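Side-chain contacts in serine-pyruvate aminotransferase (AgxT) (Sulfolobus solfataricus, PDB 3ZRP), which binds pyridoxal 5'-phosphate and probably transfers amino groups between amino acids and keto acids, with serine and pyruvate as a likely pair: residues A[225-228]-A[229-233]; A[215-219]-A[220-224]; A[178-181]-A[182-185]; A[245-248]-A[249-252]; A[24-27]-A[28-32]. All coordinates share one frame; numbering follows the deposited sequence. Where two conformers were deposited one is given.

Contact 1 (A[225-228]-A[229-233])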
loop_
_atom_site.group_PDB
_atom_site.type_symbol
_atom_site.label_atom_id
_atom_site.label_comp_id
_atom_site.label_asym_id
_atom_site.label_seq_id
_atom_site.Cartn_x
_atom_site.Cartn_y
_atom_site.Cartn_z
ATOM N N ASN A 225 -4.669 14.782 -0.594
ATOM C CA ASN A 225 -4.425 14.336 0.754
ATOM C C ASN A 225 -2.968 13.962 1.025
ATOM O O ASN A 225 -2.517 14.038 2.166
ATOM C CB ASN A 225 -5.384 13.175 1.109
ATOM C CG ASN A 225 -6.804 13.642 1.227
ATOM O OD1 ASN A 225 -7.053 14.748 1.693
ATOM N ND2 ASN A 225 -7.753 12.818 0.801
ATOM N N TRP A 226 -2.227 13.576 -0.012
ATOM C CA TRP A 226 -0.831 13.169 0.163
ATOM C C TRP A 226 0.128 14.349 -0.023
ATOM O O TRP A 226 1.245 14.309 0.485
ATOM C CB TRP A 226 -0.434 12.072 -0.815
ATOM C CG TRP A 226 -1.130 10.816 -0.468
ATOM C CD1 TRP A 226 -2.261 10.330 -1.076
ATOM C CD2 TRP A 226 -0.851 9.932 0.636
ATOM N NE1 TRP A 226 -2.659 9.181 -0.442
ATOM C CE2 TRP A 226 -1.811 8.904 0.594
ATOM C CE3 TRP A 226 0.140 9.888 1.624
ATOM C CZ2 TRP A 226 -1.830 7.828 1.521
ATOM C CZ3 TRP A 226 0.136 8.841 2.544
ATOM C CH2 TRP A 226 -0.852 7.806 2.482
ATOM N N LEU A 227 -0.324 15.366 -0.745
ATOM C CA LEU A 227 0.519 16.541 -1.064
ATOM C C LEU A 227 1.180 17.214 0.159
ATOM O O LEU A 227 2.377 17.515 0.102
ATOM C CB LEU A 227 -0.253 17.582 -1.883
ATOM C CG LEU A 227 0.128 17.954 -3.307
ATOM C CD1 LEU A 227 -0.713 19.161 -3.765
ATOM C CD2 LEU A 227 1.610 18.271 -3.413
ATOM N N PRO A 228 0.425 17.443 1.257
ATOM C CA PRO A 228 1.049 18.031 2.446
ATOM C C PRO A 228 2.167 17.152 3.013
ATOM O O PRO A 228 3.165 17.675 3.515
ATOM C CB PRO A 228 -0.115 18.144 3.449
ATOM C CG PRO A 228 -1.346 18.173 2.616
ATOM C CD PRO A 228 -1.034 17.286 1.441
ATOM N N VAL A 229 2.025 15.829 2.920
ATOM C CA VAL A 229 3.092 14.930 3.368
ATOM C C VAL A 229 4.345 15.070 2.504
ATOM O O VAL A 229 5.462 15.087 3.042
ATOM C CB VAL A 229 2.622 13.429 3.462
ATOM C CG1 VAL A 229 3.725 12.544 4.044
ATOM C CG2 VAL A 229 1.368 13.323 4.311
ATOM N N MET A 230 4.165 15.218 1.189
ATOM C CA MET A 230 5.289 15.318 0.230
ATOM C C MET A 230 6.019 16.656 0.315
ATOM O O MET A 230 7.257 16.687 0.386
ATOM C CB MET A 230 4.827 15.065 -1.216
ATOM C CG MET A 230 4.031 13.744 -1.387
ATOM S SD MET A 230 4.972 12.264 -0.937
ATOM C CE MET A 230 3.789 11.422 0.128
ATOM N N ARG A 231 5.243 17.738 0.291
ATOM C CA ARG A 231 5.773 19.088 0.514
ATOM C C ARG A 231 6.462 19.181 1.867
ATOM O O ARG A 231 7.589 19.698 1.971
ATOM C CB ARG A 231 4.648 20.117 0.400
ATOM C CG ARG A 231 4.300 20.459 -1.036
ATOM C CD ARG A 231 2.954 21.134 -1.126
ATOM N NE ARG A 231 2.730 21.672 -2.463
ATOM C CZ ARG A 231 1.564 22.116 -2.911
ATOM N NH1 ARG A 231 0.488 22.082 -2.134
ATOM N NH2 ARG A 231 1.474 22.577 -4.151
ATOM N N GLY A 232 5.802 18.674 2.906
ATOM C CA GLY A 232 6.399 18.594 4.233
ATOM C C GLY A 232 7.779 17.962 4.202
ATOM O O GLY A 232 8.750 18.593 4.626
ATOM N N ALA A 233 7.871 16.731 3.689
ATOM C CA ALA A 233 9.135 15.974 3.639
ATOM C C ALA A 233 10.292 16.785 3.060
ATOM O O ALA A 233 11.414 16.746 3.589
ATOM C CB ALA A 233 8.968 14.683 2.849
#
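Leu227 lies under the guanidinium group of Arg231, one helical turn further on. In the arginine conformer described, Leu227 CD1 sits 3.5 Å from the guanidinium plane, off towards the rim of the group, and is 3.6 Å from Arg231 NH1. The other branch serves the inner part of the chain, with Leu227 CD2 3.7 Å from Arg231 NE. The arginine chain is extended from CG to NE, which carries the flat group across the two methyls of the leucine. In this conformer a salt bridge from NH2 to Asp211 holds the charged end. On another side of the helix, Met230 folds back toward Trp226, one turn earlier. Bends at chi2 (-60°) and chi3 bring Met230 CE to 4.2 Å from Trp226 CE3, obliquely to the indole. Met230 CG also lies 3.4 Å from Trp226 O. The backbone beneath has i to i+4 bonds: Arg231 N meets Leu227 O at 2.9 Å, and Met230 N and Gly232 N bond to Trp226 O and Pro228 O. Pro228 has no N-H to give to the preceding turn, and the helix is kinked there. The side chain of Trp226 lies about 7 Å from the bound pyridoxal phosphate. Helix 223-234 thus presents different sides to its neighbours. Leu227 packs on Leu207 and Leu210 of helix 204-212, Met230 and Val229 on Leu37 of helix 31-48, and Trp226 on Ile59 and Pro60 of strand 55-60.

Contact 2 (A[215-219]-A[220-224])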
loop_
_atom_site.group_PDB
_atom_site.type_symbol
_atom_site.label_atom_id
_atom_site.label_comp_id
_atom_site.label_asym_id
_atom_site.label_seq_id
_atom_site.Cartn_x
_atom_site.Cartn_y
_atom_site.Cartn_z
ATOM N N SER A 215 -12.547 17.530 -7.198
ATOM C CA SER A 215 -12.347 16.460 -8.157
ATOM C C SER A 215 -13.276 15.299 -7.851
ATOM O O SER A 215 -13.972 15.329 -6.854
ATOM C CB SER A 215 -10.901 15.935 -8.119
ATOM O OG SER A 215 -10.739 14.994 -7.052
ATOM N N ILE A 216 -13.247 14.297 -8.718
ATOM C CA ILE A 216 -14.062 13.093 -8.511
ATOM C C ILE A 216 -13.322 12.012 -7.719
ATOM O O ILE A 216 -13.842 10.880 -7.581
ATOM C CB ILE A 216 -14.540 12.497 -9.860
ATOM C CG1 ILE A 216 -13.342 12.008 -10.716
ATOM C CG2 ILE A 216 -15.422 13.539 -10.608
ATOM C CD1 ILE A 216 -13.720 11.615 -12.153
ATOM N N ALA A 217 -12.132 12.317 -7.210
ATOM C CA ALA A 217 -11.357 11.300 -6.454
ATOM C C ALA A 217 -12.091 10.817 -5.192
ATOM O O ALA A 217 -12.951 11.514 -4.635
ATOM C CB ALA A 217 -9.963 11.831 -6.095
ATOM N N GLY A 218 -11.753 9.605 -4.769
ATOM C CA GLY A 218 -12.094 9.136 -3.439
ATOM C C GLY A 218 -11.288 9.845 -2.367
ATOM O O GLY A 218 -10.870 11.003 -2.506
ATOM N N TYR A 219 -11.083 9.151 -1.271
ATOM C CA TYR A 219 -10.351 9.696 -0.152
ATOM C C TYR A 219 -8.877 9.262 -0.160
ATOM O O TYR A 219 -7.993 10.098 -0.307
ATOM C CB TYR A 219 -11.022 9.267 1.143
ATOM C CG TYR A 219 -10.558 10.023 2.373
ATOM C CD1 TYR A 219 -10.907 11.363 2.568
ATOM C CD2 TYR A 219 -9.747 9.397 3.326
ATOM C CE1 TYR A 219 -10.483 12.054 3.707
ATOM C CE2 TYR A 219 -9.330 10.069 4.471
ATOM C CZ TYR A 219 -9.701 11.393 4.652
ATOM O OH TYR A 219 -9.282 12.039 5.775
ATOM N N TYR A 220 -8.603 7.968 0.021
ATOM C CA TYR A 220 -7.229 7.459 0.042
ATOM C C TYR A 220 -6.378 7.830 -1.176
ATOM O O TYR A 220 -5.163 8.046 -1.030
ATOM C CB TYR A 220 -7.220 5.931 0.164
ATOM C CG TYR A 220 -5.981 5.370 0.824
ATOM C CD1 TYR A 220 -5.704 5.619 2.159
ATOM C CD2 TYR A 220 -5.117 4.530 0.105
ATOM C CE1 TYR A 220 -4.551 5.062 2.780
ATOM C CE2 TYR A 220 -3.986 3.968 0.709
ATOM C CZ TYR A 220 -3.718 4.244 2.038
ATOM O OH TYR A 220 -2.604 3.680 2.599
ATOM N N LEU A 221 -7.001 7.902 -2.345
ATOM C CA LEU A 221 -6.270 8.137 -3.597
ATOM C C LEU A 221 -6.424 9.537 -4.142
ATOM O O LEU A 221 -6.051 9.794 -5.291
ATOM C CB LEU A 221 -6.626 7.117 -4.690
ATOM C CG LEU A 221 -6.387 5.651 -4.288
ATOM C CD1 LEU A 221 -6.783 4.690 -5.419
ATOM C CD2 LEU A 221 -4.963 5.391 -3.852
ATOM N N ASP A 222 -6.981 10.441 -3.343
ATOM C CA ASP A 222 -6.959 11.854 -3.742
ATOM C C ASP A 222 -5.561 12.384 -3.439
ATOM O O ASP A 222 -5.133 12.390 -2.274
ATOM C CB ASP A 222 -8.052 12.638 -3.009
ATOM C CG ASP A 222 -8.086 14.127 -3.384
ATOM O OD1 ASP A 222 -7.223 14.607 -4.158
ATOM O OD2 ASP A 222 -8.986 14.815 -2.864
ATOM N N LEU A 223 -4.837 12.760 -4.499
ATOM C CA LEU A 223 -3.492 13.284 -4.401
ATOM C C LEU A 223 -3.401 14.549 -3.519
ATOM O O LEU A 223 -2.349 14.792 -2.914
ATOM C CB LEU A 223 -2.893 13.539 -5.793
ATOM C CG LEU A 223 -2.660 12.287 -6.664
ATOM C CD1 LEU A 223 -2.234 12.691 -8.089
ATOM C CD2 LEU A 223 -1.635 11.322 -5.985
ATOM N N ARG A 224 -4.510 15.287 -3.396
ATOM C CA ARG A 224 -4.591 16.403 -2.433
ATOM C C ARG A 224 -4.283 15.997 -0.994
ATOM O O ARG A 224 -3.723 16.777 -0.236
ATOM C CB ARG A 224 -5.943 17.124 -2.501
ATOM C CG ARG A 224 -6.228 17.775 -3.831
ATOM C CD ARG A 224 -7.694 18.191 -3.967
ATOM N NE ARG A 224 -7.943 18.688 -5.319
ATOM C CZ ARG A 224 -8.011 17.926 -6.401
ATOM N NH1 ARG A 224 -7.881 16.593 -6.308
ATOM N NH2 ARG A 224 -8.228 18.484 -7.578
HETATM O O HOH W 1 -10.563 16.295 -4.627
HETATM O O HOH W 2 -10.617 13.443 -1.065
#
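The chain folds back on itself through a type I beta turn from Tyr219 to Asp222, which brings the CA atoms of Ala217 and Asp222 to 5.2 Å. The turn is closed by Asp222 N bonding to Tyr219 O at 3.2 Å. Asp222 then takes the N-cap position of helix 223-234. Its OD1 accepts from Arg224 N at 2.9 Å, a capping bond, and from Arg224 NH1 at 3.0 Å, a salt bridge. The two donors reach OD1 from opposite faces of the carboxylate plane. NH1 comes on the syn side but tilted out of the carboxylate plane, and OD1 lies almost in the guanidinium plane. With CG anti to the backbone N (chi1 -180°), the carboxylate lies alongside the helix start, where it can meet both donors. The other oxygen, OD2, takes hydrogen bonds from two waters. One water also bonds to Ser215 OG, the other to Gly218 O, so both tie the incoming loop to the cap. Ser215 OG accepts from Ala217 N at 3.0 Å, an ST turn. Ser215 CB packs 3.6 Å from Arg224 NH1, and Ala217 CB touches Asp222 CB at 3.7 Å. Arg224 has further bonds, from NH1 to Ser72 O and from NE to Gln213 O. Glu68 of the second subunit accepts from the backbone N atoms of Tyr219 and Tyr220, and the side chain of Tyr220 is about 5 Å from a bound pyridoxal phosphate. The loop joins helix 204-212 to helix 223-234, with Leu221 on helix 63-69.

Contact 3 (A[178-181]-A[182-185])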
loop_
_atom_site.group_PDB
_atom_site.type_symbol
_atom_site.label_atom_id
_atom_site.label_comp_id
_atom_site.label_asym_id
_atom_site.label_seq_id
_atom_site.Cartn_x
_atom_site.Cartn_y
_atom_site.Cartn_z
ATOM N N TRP A 178 9.290 16.678 -22.602
ATOM C CA TRP A 178 8.163 16.217 -23.411
ATOM C C TRP A 178 6.833 16.841 -22.987
ATOM O O TRP A 178 5.832 16.666 -23.682
ATOM C CB TRP A 178 8.036 14.698 -23.407
ATOM C CG TRP A 178 9.260 13.942 -23.826
ATOM C CD1 TRP A 178 10.307 14.405 -24.598
ATOM C CD2 TRP A 178 9.537 12.562 -23.563
ATOM N NE1 TRP A 178 11.240 13.413 -24.775
ATOM C CE2 TRP A 178 10.799 12.267 -24.148
ATOM C CE3 TRP A 178 8.862 11.551 -22.854
ATOM C CZ2 TRP A 178 11.385 11.000 -24.086
ATOM C CZ3 TRP A 178 9.461 10.283 -22.773
ATOM C CH2 TRP A 178 10.709 10.017 -23.394
ATOM N N ASN A 179 6.847 17.594 -21.883
ATOM C CA ASN A 179 5.659 18.281 -21.346
ATOM C C ASN A 179 4.544 17.274 -20.976
ATOM O O ASN A 179 3.445 17.346 -21.490
ATOM C CB ASN A 179 5.170 19.371 -22.324
ATOM C CG ASN A 179 4.373 20.502 -21.645
ATOM O OD1 ASN A 179 4.042 20.456 -20.449
ATOM N ND2 ASN A 179 4.058 21.531 -22.434
ATOM N N VAL A 180 4.870 16.323 -20.102
ATOM C CA VAL A 180 3.892 15.344 -19.577
ATOM C C VAL A 180 3.323 15.940 -18.304
ATOM O O VAL A 180 4.041 16.601 -17.538
ATOM C CB VAL A 180 4.552 13.972 -19.285
ATOM C CG1 VAL A 180 3.524 12.947 -18.641
ATOM C CG2 VAL A 180 5.142 13.398 -20.557
ATOM N N ASP A 181 2.031 15.724 -18.069
ATOM C CA ASP A 181 1.398 16.256 -16.863
ATOM C C ASP A 181 1.430 15.334 -15.661
ATOM O O ASP A 181 1.524 15.811 -14.520
ATOM C CB ASP A 181 -0.008 16.727 -17.187
ATOM C CG ASP A 181 0.014 17.851 -18.194
ATOM O OD1 ASP A 181 0.562 18.923 -17.841
ATOM O OD2 ASP A 181 -0.441 17.625 -19.334
ATOM N N VAL A 182 1.312 14.025 -15.924
ATOM C CA VAL A 182 1.541 12.976 -14.917
ATOM C C VAL A 182 2.362 11.862 -15.541
ATOM O O VAL A 182 1.956 11.253 -16.516
ATOM C CB VAL A 182 0.220 12.314 -14.397
ATOM C CG1 VAL A 182 0.554 11.267 -13.307
ATOM C CG2 VAL A 182 -0.781 13.364 -13.845
ATOM N N TYR A 183 3.524 11.582 -14.971
ATOM C CA TYR A 183 4.323 10.436 -15.391
ATOM C C TYR A 183 4.347 9.560 -14.144
ATOM O O TYR A 183 4.633 10.059 -13.058
ATOM C CB TYR A 183 5.752 10.878 -15.821
ATOM C CG TYR A 183 6.233 10.157 -17.056
ATOM C CD1 TYR A 183 6.407 8.766 -17.047
ATOM C CD2 TYR A 183 6.478 10.853 -18.255
ATOM C CE1 TYR A 183 6.823 8.078 -18.184
ATOM C CE2 TYR A 183 6.916 10.180 -19.405
ATOM C CZ TYR A 183 7.068 8.781 -19.364
ATOM O OH TYR A 183 7.467 8.070 -20.472
ATOM N N LEU A 184 3.977 8.290 -14.256
ATOM C CA LEU A 184 3.863 7.498 -13.048
ATOM C C LEU A 184 4.592 6.160 -13.208
ATOM O O LEU A 184 4.840 5.690 -14.342
ATOM C CB LEU A 184 2.383 7.309 -12.641
ATOM C CG LEU A 184 1.501 6.536 -13.629
ATOM C CD1 LEU A 184 1.630 5.013 -13.420
ATOM C CD2 LEU A 184 0.022 6.965 -13.539
ATOM N N THR A 185 4.976 5.587 -12.072
ATOM C CA THR A 185 5.624 4.292 -12.052
ATOM C C THR A 185 5.312 3.561 -10.720
ATOM O O THR A 185 4.422 3.992 -9.948
ATOM C CB THR A 185 7.156 4.403 -12.394
ATOM O OG1 THR A 185 7.684 3.100 -12.609
ATOM C CG2 THR A 185 7.967 5.089 -11.289
#
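Val182 opens the strand and meets Val180 through its backbone. Its carbonyl O lies 3.1 Å from Val180 CG1, a close approach of a methyl to an oxygen. The CB of Val182 is directed away from the loop, and the side chain packs on Leu200 of strand 197-202 and Val161 of strand 157-163. Just before it, Asp181 is buried, and its carboxylate is held by a salt bridge to Arg154 and a hydrogen bond to Ser203 OG. Tyr183 carries the main side-chain contact. Its ring crosses Val180 obliquely, with CD2 touching both methyls, 3.6 Å from Val180 CG1 and 3.7 Å from Val180 CG2. The valine has CG1 anti to its backbone N (chi1 177°), and this rotation sets the two methyls along the same side of the tyrosine ring. Further out, Tyr183 CE2 is 4.2 Å from Trp178 CE3. The hydroxyl comes to the edge of the indole, near its plane, with Tyr183 OH 3.8 Å from Trp178 CZ3. The two aromatic groups therefore meet at their rims and do not stack. Val180 lies to one side of the tyrosine ring and Trp178 at its edge, and Val146 of helix 146-153 touches both aromatic residues. Past Tyr183, the strand runs on through Leu184 and Thr185, beyond contact with the loop. The arrangement is a loop entering an inner strand of a mixed seven-stranded sheet, flanked by strands 157-163 and 197-202. Such a sheet is characteristic of the large domain of fold-type I pyridoxal-phosphate enzymes.

Contact 4 (A[245-248]-A[249-252])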
loop_
_atom_site.group_PDB
_atom_site.type_symbol
_atom_site.label_atom_id
_atom_site.label_comp_id
_atom_site.label_asym_id
_atom_site.label_seq_id
_atom_site.Cartn_x
_atom_site.Cartn_y
_atom_site.Cartn_z
ATOM N N PRO A 245 3.955 3.116 3.733
ATOM C CA PRO A 245 4.766 1.941 3.961
ATOM C C PRO A 245 6.216 2.365 4.322
ATOM O O PRO A 245 7.099 2.449 3.441
ATOM C CB PRO A 245 4.684 1.177 2.630
ATOM C CG PRO A 245 3.495 1.785 1.892
ATOM C CD PRO A 245 3.571 3.226 2.311
ATOM N N VAL A 246 6.433 2.603 5.618
ATOM C CA VAL A 246 7.651 3.289 6.124
ATOM C C VAL A 246 8.943 2.596 5.639
ATOM O O VAL A 246 9.832 3.233 5.035
ATOM C CB VAL A 246 7.586 3.448 7.684
ATOM C CG1 VAL A 246 8.920 3.848 8.282
ATOM C CG2 VAL A 246 6.500 4.477 8.085
ATOM N N HIS A 247 9.027 1.285 5.876
ATOM C CA HIS A 247 10.234 0.523 5.539
ATOM C C HIS A 247 10.416 0.319 4.031
ATOM O O HIS A 247 11.546 0.204 3.540
ATOM C CB HIS A 247 10.293 -0.769 6.347
ATOM C CG HIS A 247 10.443 -0.540 7.828
ATOM N ND1 HIS A 247 9.377 -0.225 8.650
ATOM C CD2 HIS A 247 11.541 -0.548 8.624
ATOM C CE1 HIS A 247 9.816 -0.053 9.888
ATOM N NE2 HIS A 247 11.126 -0.241 9.897
ATOM N N VAL A 248 9.307 0.277 3.295
ATOM C CA VAL A 248 9.357 0.165 1.832
ATOM C C VAL A 248 9.973 1.452 1.260
ATOM O O VAL A 248 10.697 1.416 0.275
ATOM C CB VAL A 248 7.943 -0.080 1.249
ATOM C CG1 VAL A 248 7.959 -0.124 -0.273
ATOM C CG2 VAL A 248 7.416 -1.395 1.772
ATOM N N ILE A 249 9.652 2.574 1.880
ATOM C CA ILE A 249 10.185 3.882 1.447
ATOM C C ILE A 249 11.695 4.013 1.773
ATOM O O ILE A 249 12.456 4.645 1.016
ATOM C CB ILE A 249 9.381 5.039 2.056
ATOM C CG1 ILE A 249 7.997 5.132 1.374
ATOM C CG2 ILE A 249 10.099 6.394 1.843
ATOM C CD1 ILE A 249 6.971 6.002 2.084
ATOM N N LEU A 250 12.122 3.436 2.895
ATOM C CA LEU A 250 13.562 3.367 3.227
ATOM C C LEU A 250 14.311 2.575 2.146
ATOM O O LEU A 250 15.383 2.993 1.673
ATOM C CB LEU A 250 13.772 2.688 4.595
ATOM C CG LEU A 250 13.208 3.371 5.862
ATOM C CD1 LEU A 250 13.505 2.533 7.120
ATOM C CD2 LEU A 250 13.745 4.766 5.993
ATOM N N GLN A 251 13.746 1.419 1.772
ATOM C CA GLN A 251 14.313 0.602 0.698
ATOM C C GLN A 251 14.371 1.393 -0.621
ATOM O O GLN A 251 15.395 1.369 -1.321
ATOM C CB GLN A 251 13.540 -0.726 0.548
ATOM C CG GLN A 251 13.718 -1.647 1.760
ATOM C CD GLN A 251 12.710 -2.793 1.850
ATOM O OE1 GLN A 251 11.509 -2.596 1.705
ATOM N NE2 GLN A 251 13.203 -3.992 2.134
ATOM N N LEU A 252 13.284 2.097 -0.945
ATOM C CA LEU A 252 13.218 2.939 -2.153
ATOM C C LEU A 252 14.338 4.008 -2.187
ATOM O O LEU A 252 14.922 4.256 -3.245
ATOM C CB LEU A 252 11.820 3.602 -2.335
ATOM C CG LEU A 252 11.646 4.478 -3.604
ATOM C CD1 LEU A 252 11.817 3.661 -4.917
ATOM C CD2 LEU A 252 10.311 5.243 -3.635
#
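The backbone begins helix 246-262, with Pro245 at the N-cap position and i to i+4 bonds from Ile249 N to Pro245 O (3.0 Å) through to Leu252 N to Val248 O (2.9 Å). Ile249 folds its outer chain back over the helix start. Ile249 CG1 is 3.5 Å from Pro245 O, and Ile249 CD1 reaches 4.4 Å from Pro245 CD. His247 and Leu250 lie side by side and point the same way. The leucine branch Leu250 CD1 comes 4.0 Å from His247 CD2, oblique to the imidazole ring. Both residues have CG anti to the carbonyl carbon (chi1 -65° and -64°), which directs them together towards the start of the helix. Gln251 lies back along the previous turn, with its CG 3.4 Å from His247 O. The amide oxygen Gln251 OE1 rests 3.5 Å from Val248 CA, while NE2 is bonded to Leu18 O. The helix start is buried between several parts of the fold. Ile249 and Leu250 pack on helix 31-48, Pro245 and Leu252 touch strands 55-60 and 197-202, and Val248 meets Val248 of the second subunit.

Contact 5 (A[24-27]-A[28-32])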
loop_
_atom_site.group_PDB
_atom_site.type_symbol
_atom_site.label_atom_id
_atom_site.label_comp_id
_atom_site.label_asym_id
_atom_site.label_seq_id
_atom_site.Cartn_x
_atom_site.Cartn_y
_atom_site.Cartn_z
ATOM N N ASN A 24 15.368 -0.119 12.481
ATOM C CA ASN A 24 14.347 -0.178 13.523
ATOM C C ASN A 24 14.141 1.175 14.211
ATOM O O ASN A 24 14.886 2.129 13.940
ATOM C CB ASN A 24 14.677 -1.259 14.546
ATOM C CG ASN A 24 13.453 -2.006 15.018
ATOM O OD1 ASN A 24 12.339 -1.460 15.044
ATOM N ND2 ASN A 24 13.647 -3.267 15.390
ATOM N N ASN A 25 13.137 1.233 15.099
ATOM C CA ASN A 25 12.723 2.463 15.800
ATOM C C ASN A 25 12.460 3.642 14.846
ATOM O O ASN A 25 12.847 4.787 15.123
ATOM C CB ASN A 25 13.717 2.834 16.920
ATOM C CG ASN A 25 14.353 1.612 17.565
ATOM O OD1 ASN A 25 15.573 1.445 17.536
ATOM N ND2 ASN A 25 13.527 0.742 18.129
ATOM N N VAL A 26 11.800 3.345 13.726
ATOM C CA VAL A 26 11.513 4.328 12.686
ATOM C C VAL A 26 10.022 4.303 12.370
ATOM O O VAL A 26 9.457 3.255 12.043
ATOM C CB VAL A 26 12.358 4.079 11.386
ATOM C CG1 VAL A 26 11.874 4.940 10.230
ATOM C CG2 VAL A 26 13.848 4.339 11.642
ATOM N N GLY A 27 9.396 5.470 12.481
ATOM C CA GLY A 27 7.995 5.646 12.133
ATOM C C GLY A 27 7.892 6.811 11.182
ATOM O O GLY A 27 8.911 7.416 10.820
ATOM N N PHE A 28 6.673 7.158 10.791
ATOM C CA PHE A 28 6.457 8.239 9.820
ATOM C C PHE A 28 6.841 9.658 10.306
ATOM O O PHE A 28 6.952 10.584 9.493
ATOM C CB PHE A 28 5.013 8.223 9.301
ATOM C CG PHE A 28 3.994 8.467 10.367
ATOM C CD1 PHE A 28 3.483 7.406 11.118
ATOM C CD2 PHE A 28 3.556 9.757 10.639
ATOM C CE1 PHE A 28 2.538 7.633 12.112
ATOM C CE2 PHE A 28 2.611 9.992 11.641
ATOM C CZ PHE A 28 2.107 8.933 12.377
ATOM N N THR A 29 7.034 9.826 11.618
ATOM C CA THR A 29 7.465 11.109 12.190
ATOM C C THR A 29 8.986 11.227 12.359
ATOM O O THR A 29 9.510 12.337 12.488
ATOM C CB THR A 29 6.819 11.375 13.566
ATOM O OG1 THR A 29 7.151 10.313 14.464
ATOM C CG2 THR A 29 5.310 11.458 13.460
ATOM N N SER A 30 9.674 10.078 12.354
ATOM C CA SER A 30 11.128 9.999 12.558
ATOM C C SER A 30 11.901 10.733 11.476
ATOM O O SER A 30 11.542 10.676 10.303
ATOM C CB SER A 30 11.585 8.541 12.598
ATOM O OG SER A 30 10.820 7.794 13.520
ATOM N N LYS A 31 12.977 11.413 11.862
ATOM C CA LYS A 31 13.776 12.131 10.869
ATOM C C LYS A 31 14.393 11.207 9.803
ATOM O O LYS A 31 14.556 11.619 8.651
ATOM C CB LYS A 31 14.819 13.054 11.520
ATOM C CG LYS A 31 16.083 12.385 12.069
ATOM C CD LYS A 31 17.116 13.482 12.426
ATOM C CE LYS A 31 18.544 12.977 12.388
ATOM N NZ LYS A 31 18.762 11.939 13.423
ATOM N N GLU A 32 14.685 9.957 10.166
ATOM C CA GLU A 32 15.202 8.973 9.199
ATOM C C GLU A 32 14.187 8.739 8.076
ATOM O O GLU A 32 14.553 8.623 6.902
ATOM C CB GLU A 32 15.536 7.642 9.875
ATOM C CG GLU A 32 16.597 7.739 10.978
ATOM C CD GLU A 32 15.987 7.975 12.357
ATOM O OE1 GLU A 32 15.223 8.953 12.540
ATOM O OE2 GLU A 32 16.277 7.171 13.265
#
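Val26 leads into the turn and lies near Ser30, its CA 3.6 Å from Ser30 OG in the serine conformer described. Just before it, Asn24 ND2 bonds to Ile13 O of the second subunit. The side chain of Val26 sits over the start of the helix, where Val26 CG1 is 4.3 Å from Ser30 CB. The other branch crosses Glu32 obliquely. Val26 CG2 is 4.1 Å from both Glu32 CB and Glu32 OE2. A bend at chi2 (91°) turns the glutamate back, so that its carboxylate lies beside this methyl. Gly27 comes next and carries the polar contacts. In the same serine conformer, the N-H of Gly27 N points straight at Ser30 OG, 2.9 Å away, in a bond with an angle of 177°. Gly27 O accepts from Ser30 N at 3.2 Å. Ser30 then grips the glycine twice, once through its side chain and once through its backbone. The serine OG is beside its backbone N (chi1 -52°), a rotation that turns it back to the glycine. Phe28, at the next position, projects out of the turn, and its ring meets that of Tyr240, a residue that binds pyridoxal 5'-phosphate. The arrangement is a type I beta turn from Gly27 to Ser30 leading into helix 31-48. Ser30 is at the N-cap position, but its side chain makes no capping bond.

Along the chain the order is contact 5, contact 3, contact 2, contact 1 and contact 4. Contacts 2 and 1 share helix 223-234, with centres about 14 Å apart. They are joined by probable hydrogen bonds from Trp226 NE1 to Tyr220 O and from Asn225 ND2 to Tyr219 O. Contacts 4 and 5 are far apart in sequence but touch in the fold, their centres about 11 Å apart, where Val246 packs on Val26. Contact 3 stands apart in the central sheet, with its centre about 30 Å from that of contact 5. Contacts 2, 4 and 5 also touch the second subunit, so these helix starts belong to the dimer interface as well as to the surroundings of the cofactor.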